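PDB 5HR4: MmeI, which is a Type IIL restriction-modification enzyme that binds DNA and probably transfers a methyl group from S-adenosyl-L-methionine to N6 of adenine. Local coordinates for residues F360-G365 against I464-V469; N458-Q463 against K495-S500. One frame throughout, in Å; residues are numbered along the deposited sequence.

Contact 1: F360-G365 against I464-V469; sequences FDPACG and IDWNDV. With SFG (sinefungin), chain H.
Phe360 and Trp466 form an offset edge-to-face pair, the phenyl edge turned toward the indole face. The phenyl centroid lies 5.5 Å from that of the five-membered indole ring, and the planes stand at 68°. On the phenylalanine, chi1 of -170° sets CG opposite the backbone N and sends the ring across to the 464-469 loop.

A CH-pi contact comes from Pro362, whose CB sits over one face of Trp466, offset toward the rim and 3.8 Å from the centroid of the six-membered ring. CG of the same proline adds a contact of 3.6 Å to CH2 of Trp466.

Asp361 and Pro362 open the DPACG sequence, the first conserved motif of amino-methyltransferases in the Rossmann-like fold: strand 359-361 ends here and the chain turns into the loop carrying Ala363, Cys364 and Gly365, which line the sinefungin site. Cys364 O approaches CA of the ligand at 3.3 Å.

Apolar packing supplies the rest. Phe360 CE2 meets Trp466 CB at 3.8 Å, close to the phenyl plane, while Phe360 CE1 lies 4.0 Å from Val469 CG1. Strand 409-413 adds Ile412 against Phe360, Trp466 and Val469, and Lys520 makes a cation-pi contact with the indole.

Contact 2: N458-Q463 against K495-S500; sequences NANALQ and KADLLS. With SFG (sinefungin), chain H.
This is a small polar contact with an apolar flank, between the loop following strand 455-458 and helix 492-502, at the adenine end of the sinefungin pocket. Asp497, buried, points from the helix into the loop and is shared by two amides. Gln463 gives the straighter bond: its extended side chain brings NE2 to Asp497 OD1 at 3.1 Å, with an angle of 164°. It meets that oxygen on the syn side, somewhat out of the carboxylate plane. Asn460 ND2 reaches Asp497 OD2 at 3.3 Å in a weak, bent bond, the amide standing 80° to the carboxylate. Beside them, Leu462 CD1 packs on Asp497 CB at 3.8 Å.

Asn460 has CG anti to the backbone N (chi1 -178°), which carries its amide over to Asp497; its OD1 takes the Leu462 N-H at 3.1 Å in an Asx turn. That same OD1 accepts a weak bond from sinefungin N6, while Ala461 N donates to sinefungin N1 at 3.1 Å. Replacing Asn460 by an alanine removes the amide, and the Leu462 N-H, the ligand's amino group and Asp497 OD2 would probably each lose a partner. Asn460 thus joins ligand, turn and helix, but Asp497 OD2 also lies close to its OD1, acceptor against acceptor, and Gln463 supplies the firmer bond to the carboxylate.

Overall arrangement
Both contacts belong to the DNA-methyltransferase domain and touch the same sinefungin, their centres about 12 Å apart. Their segments alternate along the chain: 360-365, 458-463, 464-469, then 495-500. The middle two run on directly from each other, so one connection after strand 455-458, an outermost strand of the nine-stranded mixed sheet, serves contact 2 first and contact 1 next. The contacts also meet in space, where Trp466 NE1 probably hydrogen-bonds Ala461 O at 2.9 Å. Trp517 of helix 517-524 packs against residues of both. Contact 1 lies next to the ligand's amino-acid and ribose parts, contact 2 by its adenine, so the sinefungin pocket is lined by the end of strand 359-361 and by the loop after strand 455-458, which also touches helix 492-502.

Contact 1: F360-G365 against I464-V469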
loop_
_atom_site.group_PDB
_atom_site.type_symbol
_atom_site.label_atom_id
_atom_site.label_comp_id
_atom_site.label_asym_id
_atom_site.label_seq_id
_atom_site.Cartn_x
_atom_site.Cartn_y
_atom_site.Cartn_z
ATOM N N PHE A 360 6.338 -18.246 3.862
ATOM C CA PHE A 360 6.569 -17.413 5.042
ATOM C C PHE A 360 6.118 -15.978 4.771
ATOM O O PHE A 360 6.794 -15.239 4.044
ATOM C CB PHE A 360 8.054 -17.466 5.409
ATOM C CG PHE A 360 8.393 -16.857 6.729
ATOM C CD1 PHE A 360 7.402 -16.410 7.597
ATOM C CD2 PHE A 360 9.723 -16.742 7.108
ATOM C CE1 PHE A 360 7.730 -15.827 8.815
ATOM C CE2 PHE A 360 10.067 -16.173 8.316
ATOM C CZ PHE A 360 9.063 -15.709 9.178
ATOM N N ASP A 361 5.002 -15.572 5.383
ATOM C CA ASP A 361 4.452 -14.222 5.237
ATOM C C ASP A 361 4.662 -13.402 6.513
ATOM O O ASP A 361 3.862 -13.507 7.462
ATOM C CB ASP A 361 2.962 -14.299 4.881
ATOM C CG ASP A 361 2.337 -12.922 4.553
ATOM O OD1 ASP A 361 2.978 -11.859 4.783
ATOM O OD2 ASP A 361 1.165 -12.908 4.081
ATOM N N PRO A 362 5.691 -12.524 6.560
ATOM C CA PRO A 362 6.079 -11.862 7.814
ATOM C C PRO A 362 5.232 -10.646 8.170
ATOM O O PRO A 362 5.722 -9.723 8.827
ATOM C CB PRO A 362 7.533 -11.439 7.551
ATOM C CG PRO A 362 7.764 -11.626 6.035
ATOM C CD PRO A 362 6.466 -12.026 5.414
ATOM N N ALA A 363 3.969 -10.641 7.740
ATOM C CA ALA A 363 2.993 -9.598 8.038
ATOM C C ALA A 363 1.647 -10.086 7.511
ATOM O O ALA A 363 0.931 -9.356 6.819
ATOM C CB ALA A 363 3.409 -8.263 7.407
ATOM N N CYS A 364 1.297 -11.325 7.848
ATOM C CA CYS A 364 0.385 -12.110 7.034
ATOM C C CYS A 364 -1.076 -11.678 7.124
ATOM O O CYS A 364 -1.886 -12.191 6.344
ATOM C CB CYS A 364 0.509 -13.586 7.415
ATOM S SG CYS A 364 -0.197 -13.958 9.007
ATOM N N GLY A 365 -1.444 -10.784 8.032
ATOM C CA GLY A 365 -2.847 -10.396 8.116
ATOM C C GLY A 365 -3.736 -11.582 8.444
ATOM O O GLY A 365 -3.425 -12.386 9.326
ATOM N N ILE A 464 11.397 -9.230 16.411
ATOM C CA ILE A 464 11.811 -10.598 16.700
ATOM C C ILE A 464 12.811 -11.090 15.650
ATOM O O ILE A 464 13.019 -10.475 14.603
ATOM C CB ILE A 464 10.609 -11.558 16.771
ATOM C CG1 ILE A 464 9.873 -11.584 15.428
ATOM C CG2 ILE A 464 9.675 -11.182 17.893
ATOM C CD1 ILE A 464 8.777 -12.615 15.403
ATOM N N ASP A 465 13.402 -12.244 15.930
ATOM C CA ASP A 465 14.228 -12.949 14.960
ATOM C C ASP A 465 13.341 -13.917 14.174
ATOM O O ASP A 465 12.778 -14.854 14.758
ATOM C CB ASP A 465 15.360 -13.689 15.679
ATOM C CG ASP A 465 16.380 -14.290 14.727
ATOM O OD1 ASP A 465 16.345 -13.992 13.513
ATOM O OD2 ASP A 465 17.240 -15.052 15.205
ATOM N N TRP A 466 13.219 -13.700 12.854
ATOM C CA TRP A 466 12.348 -14.563 12.051
ATOM C C TRP A 466 12.682 -16.047 12.213
ATOM O O TRP A 466 11.781 -16.890 12.148
ATOM C CB TRP A 466 12.392 -14.149 10.567
ATOM C CG TRP A 466 11.678 -12.832 10.332
ATOM C CD1 TRP A 466 11.018 -12.094 11.269
ATOM C CD2 TRP A 466 11.555 -12.108 9.100
ATOM N NE1 TRP A 466 10.502 -10.957 10.714
ATOM C CE2 TRP A 466 10.816 -10.935 9.380
ATOM C CE3 TRP A 466 11.986 -12.335 7.791
ATOM C CZ2 TRP A 466 10.508 -9.987 8.397
ATOM C CZ3 TRP A 466 11.676 -11.395 6.816
ATOM C CH2 TRP A 466 10.946 -10.240 7.125
ATOM N N ASN A 467 13.953 -16.390 12.464
ATOM C CA ASN A 467 14.313 -17.799 12.656
ATOM C C ASN A 467 13.565 -18.469 13.812
ATOM O O ASN A 467 13.550 -19.700 13.885
ATOM C CB ASN A 467 15.822 -17.959 12.870
ATOM C CG ASN A 467 16.617 -17.723 11.599
ATOM O OD1 ASN A 467 16.645 -18.573 10.688
ATOM N ND2 ASN A 467 17.274 -16.567 11.524
ATOM N N ASP A 468 12.941 -17.717 14.718
ATOM C CA ASP A 468 12.132 -18.405 15.721
ATOM C C ASP A 468 10.816 -18.921 15.146
ATOM O O ASP A 468 10.221 -19.850 15.706
ATOM C CB ASP A 468 11.867 -17.490 16.912
ATOM C CG ASP A 468 13.139 -17.023 17.570
ATOM O OD1 ASP A 468 14.157 -17.741 17.437
ATOM O OD2 ASP A 468 13.120 -15.944 18.211
ATOM N N VAL A 469 10.350 -18.345 14.043
ATOM C CA VAL A 469 9.169 -18.854 13.358
ATOM C C VAL A 469 9.539 -19.973 12.401
ATOM O O VAL A 469 8.818 -20.971 12.294
ATOM C CB VAL A 469 8.454 -17.709 12.613
ATOM C CG1 VAL A 469 7.146 -18.205 11.971
ATOM C CG2 VAL A 469 8.219 -16.550 13.566
HETATM N N SFG H . -1.947 -9.687 3.440
HETATM C CA SFG H . -2.958 -9.676 4.476
HETATM C C SFG H . -4.250 -10.159 3.845
HETATM O O SFG H . -4.250 -10.452 2.629
HETATM O OXT SFG H . -5.304 -10.276 4.515
HETATM C CB SFG H . -3.137 -8.264 5.024
HETATM C CG SFG H . -1.777 -7.765 5.488
HETATM C CD SFG H . -1.948 -6.288 5.766
HETATM N NE SFG H . -1.850 -5.607 4.490
HETATM C "C5'" SFG H . -0.896 -5.768 6.758
HETATM C "C4'" SFG H . -0.847 -6.550 8.115
HETATM O "O4'" SFG H . 0.276 -6.280 8.717
HETATM C "C3'" SFG H . -1.920 -6.115 9.130
HETATM O "O3'" SFG H . -2.761 -7.163 9.305
HETATM C "C2'" SFG H . -1.158 -5.745 10.436
HETATM O "O2'" SFG H . -1.840 -6.284 11.647
HETATM C "C1'" SFG H . -0.012 -6.331 10.302
HETATM N N9 SFG H . 1.075 -5.611 10.889
HETATM C C8 SFG H . 1.271 -4.296 10.927
HETATM N N7 SFG H . 2.440 -4.063 11.529
HETATM C C5 SFG H . 2.967 -5.242 11.854
HETATM C C6 SFG H . 4.141 -5.558 12.494
HETATM N N6 SFG H . 5.212 -4.750 13.023
HETATM N N1 SFG H . 4.473 -6.823 12.722
HETATM C C2 SFG H . 3.637 -7.807 12.312
HETATM N N3 SFG H . 2.473 -7.495 11.684
HETATM C C4 SFG H . 2.137 -6.205 11.453
#

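Contact 2: N458-Q463 against K495-S500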
loop_
_atom_site.group_PDB
_atom_site.type_symbol
_atom_site.label_atom_id
_atom_site.label_comp_id
_atom_site.label_asym_id
_atom_site.label_seq_id
_atom_site.Cartn_x
_atom_site.Cartn_y
_atom_site.Cartn_z
ATOM N N ASN A 458 1.696 -14.741 16.678
ATOM C CA ASN A 458 1.172 -13.418 17.005
ATOM C C ASN A 458 2.305 -12.661 17.680
ATOM O O ASN A 458 2.581 -12.865 18.864
ATOM C CB ASN A 458 -0.056 -13.516 17.907
ATOM C CG ASN A 458 -0.571 -12.144 18.367
ATOM O OD1 ASN A 458 -1.249 -12.038 19.393
ATOM N ND2 ASN A 458 -0.255 -11.093 17.608
ATOM N N ALA A 459 2.959 -11.778 16.934
ATOM C CA ALA A 459 4.121 -11.070 17.429
ATOM C C ALA A 459 4.362 -9.888 16.508
ATOM O O ALA A 459 3.556 -9.607 15.618
ATOM C CB ALA A 459 5.330 -11.999 17.513
ATOM N N ASN A 460 5.480 -9.204 16.707
ATOM C CA ASN A 460 5.809 -7.983 15.987
ATOM C C ASN A 460 7.025 -8.273 15.120
ATOM O O ASN A 460 8.162 -8.248 15.603
ATOM C CB ASN A 460 6.069 -6.827 16.956
ATOM C CG ASN A 460 6.360 -5.525 16.238
ATOM O OD1 ASN A 460 7.206 -5.460 15.339
ATOM N ND2 ASN A 460 5.642 -4.490 16.604
ATOM N N ALA A 461 6.779 -8.491 13.826
ATOM C CA ALA A 461 7.796 -9.023 12.925
ATOM C C ALA A 461 9.054 -8.170 12.854
ATOM O O ALA A 461 10.083 -8.647 12.356
ATOM C CB ALA A 461 7.219 -9.162 11.525
ATOM N N LEU A 462 8.999 -6.919 13.308
ATOM C CA LEU A 462 10.176 -6.065 13.256
ATOM C C LEU A 462 11.044 -6.193 14.502
ATOM O O LEU A 462 12.234 -5.849 14.446
ATOM C CB LEU A 462 9.758 -4.603 13.047
ATOM C CG LEU A 462 8.941 -4.284 11.774
ATOM C CD1 LEU A 462 8.808 -2.798 11.567
ATOM C CD2 LEU A 462 9.542 -4.903 10.543
ATOM N N GLN A 463 10.493 -6.719 15.606
ATOM C CA GLN A 463 11.204 -6.817 16.875
ATOM C C GLN A 463 11.771 -8.201 17.164
ATOM O O GLN A 463 12.568 -8.330 18.090
ATOM C CB GLN A 463 10.285 -6.407 18.039
ATOM C CG GLN A 463 10.008 -4.920 18.131
ATOM C CD GLN A 463 9.053 -4.560 19.263
ATOM O OE1 GLN A 463 8.655 -5.420 20.048
ATOM N NE2 GLN A 463 8.681 -3.281 19.348
ATOM N N LYS A 495 8.107 4.191 14.530
ATOM C CA LYS A 495 9.370 4.844 14.183
ATOM C C LYS A 495 10.536 4.130 14.857
ATOM O O LYS A 495 11.596 3.939 14.252
ATOM C CB LYS A 495 9.379 6.324 14.586
ATOM C CG LYS A 495 8.326 7.237 13.951
ATOM C CD LYS A 495 8.317 8.610 14.679
ATOM C CE LYS A 495 7.088 9.488 14.393
ATOM N NZ LYS A 495 6.497 10.039 15.668
ATOM N N ALA A 496 10.363 3.728 16.113
ATOM C CA ALA A 496 11.454 3.066 16.811
ATOM C C ALA A 496 11.737 1.704 16.195
ATOM O O ALA A 496 12.903 1.339 15.995
ATOM C CB ALA A 496 11.127 2.952 18.292
ATOM N N ASP A 497 10.682 0.949 15.873
ATOM C CA ASP A 497 10.840 -0.255 15.055
ATOM C C ASP A 497 11.600 0.052 13.773
ATOM O O ASP A 497 12.562 -0.642 13.430
ATOM C CB ASP A 497 9.473 -0.851 14.705
ATOM C CG ASP A 497 8.784 -1.489 15.895
ATOM O OD1 ASP A 497 9.237 -1.277 17.041
ATOM O OD2 ASP A 497 7.775 -2.204 15.674
ATOM N N LEU A 498 11.167 1.081 13.040
ATOM C CA LEU A 498 11.826 1.396 11.774
ATOM C C LEU A 498 13.308 1.657 11.986
ATOM O O LEU A 498 14.149 1.133 11.249
ATOM C CB LEU A 498 11.148 2.598 11.116
ATOM C CG LEU A 498 11.625 3.180 9.788
ATOM C CD1 LEU A 498 11.626 2.158 8.688
ATOM C CD2 LEU A 498 10.698 4.317 9.415
ATOM N N LEU A 499 13.649 2.405 13.036
ATOM C CA LEU A 499 15.040 2.780 13.274
ATOM C C LEU A 499 15.872 1.605 13.783
ATOM O O LEU A 499 17.080 1.546 13.508
ATOM C CB LEU A 499 15.083 3.967 14.244
ATOM C CG LEU A 499 14.504 5.252 13.640
ATOM C CD1 LEU A 499 14.726 6.458 14.522
ATOM C CD2 LEU A 499 15.101 5.482 12.254
ATOM N N SER A 500 15.257 0.658 14.509
ATOM C CA SER A 500 15.971 -0.560 14.895
ATOM C C SER A 500 16.450 -1.336 13.667
ATOM O O SER A 500 17.564 -1.872 13.651
ATOM C CB SER A 500 15.084 -1.452 15.776
HETATM N N SFG H . -1.947 -9.687 3.440
HETATM C CA SFG H . -2.958 -9.676 4.476
HETATM C C SFG H . -4.250 -10.159 3.845
HETATM O O SFG H . -4.250 -10.452 2.629
HETATM O OXT SFG H . -5.304 -10.276 4.515
HETATM C CB SFG H . -3.137 -8.264 5.024
HETATM C CG SFG H . -1.777 -7.765 5.488
HETATM C CD SFG H . -1.948 -6.288 5.766
HETATM N NE SFG H . -1.850 -5.607 4.490
HETATM C "C5'" SFG H . -0.896 -5.768 6.758
HETATM C "C4'" SFG H . -0.847 -6.550 8.115
HETATM O "O4'" SFG H . 0.276 -6.280 8.717
HETATM C "C3'" SFG H . -1.920 -6.115 9.130
HETATM O "O3'" SFG H . -2.761 -7.163 9.305
HETATM C "C2'" SFG H . -1.158 -5.745 10.436
HETATM O "O2'" SFG H . -1.840 -6.284 11.647
HETATM C "C1'" SFG H . -0.012 -6.331 10.302
HETATM N N9 SFG H . 1.075 -5.611 10.889
HETATM C C8 SFG H . 1.271 -4.296 10.927
HETATM N N7 SFG H . 2.440 -4.063 11.529
HETATM C C5 SFG H . 2.967 -5.242 11.854
HETATM C C6 SFG H . 4.141 -5.558 12.494
HETATM N N6 SFG H . 5.212 -4.750 13.023
HETATM N N1 SFG H . 4.473 -6.823 12.722
HETATM C C2 SFG H . 3.637 -7.807 12.312
HETATM N N3 SFG H . 2.473 -7.495 11.684
HETATM C C4 SFG H . 2.137 -6.205 11.453
#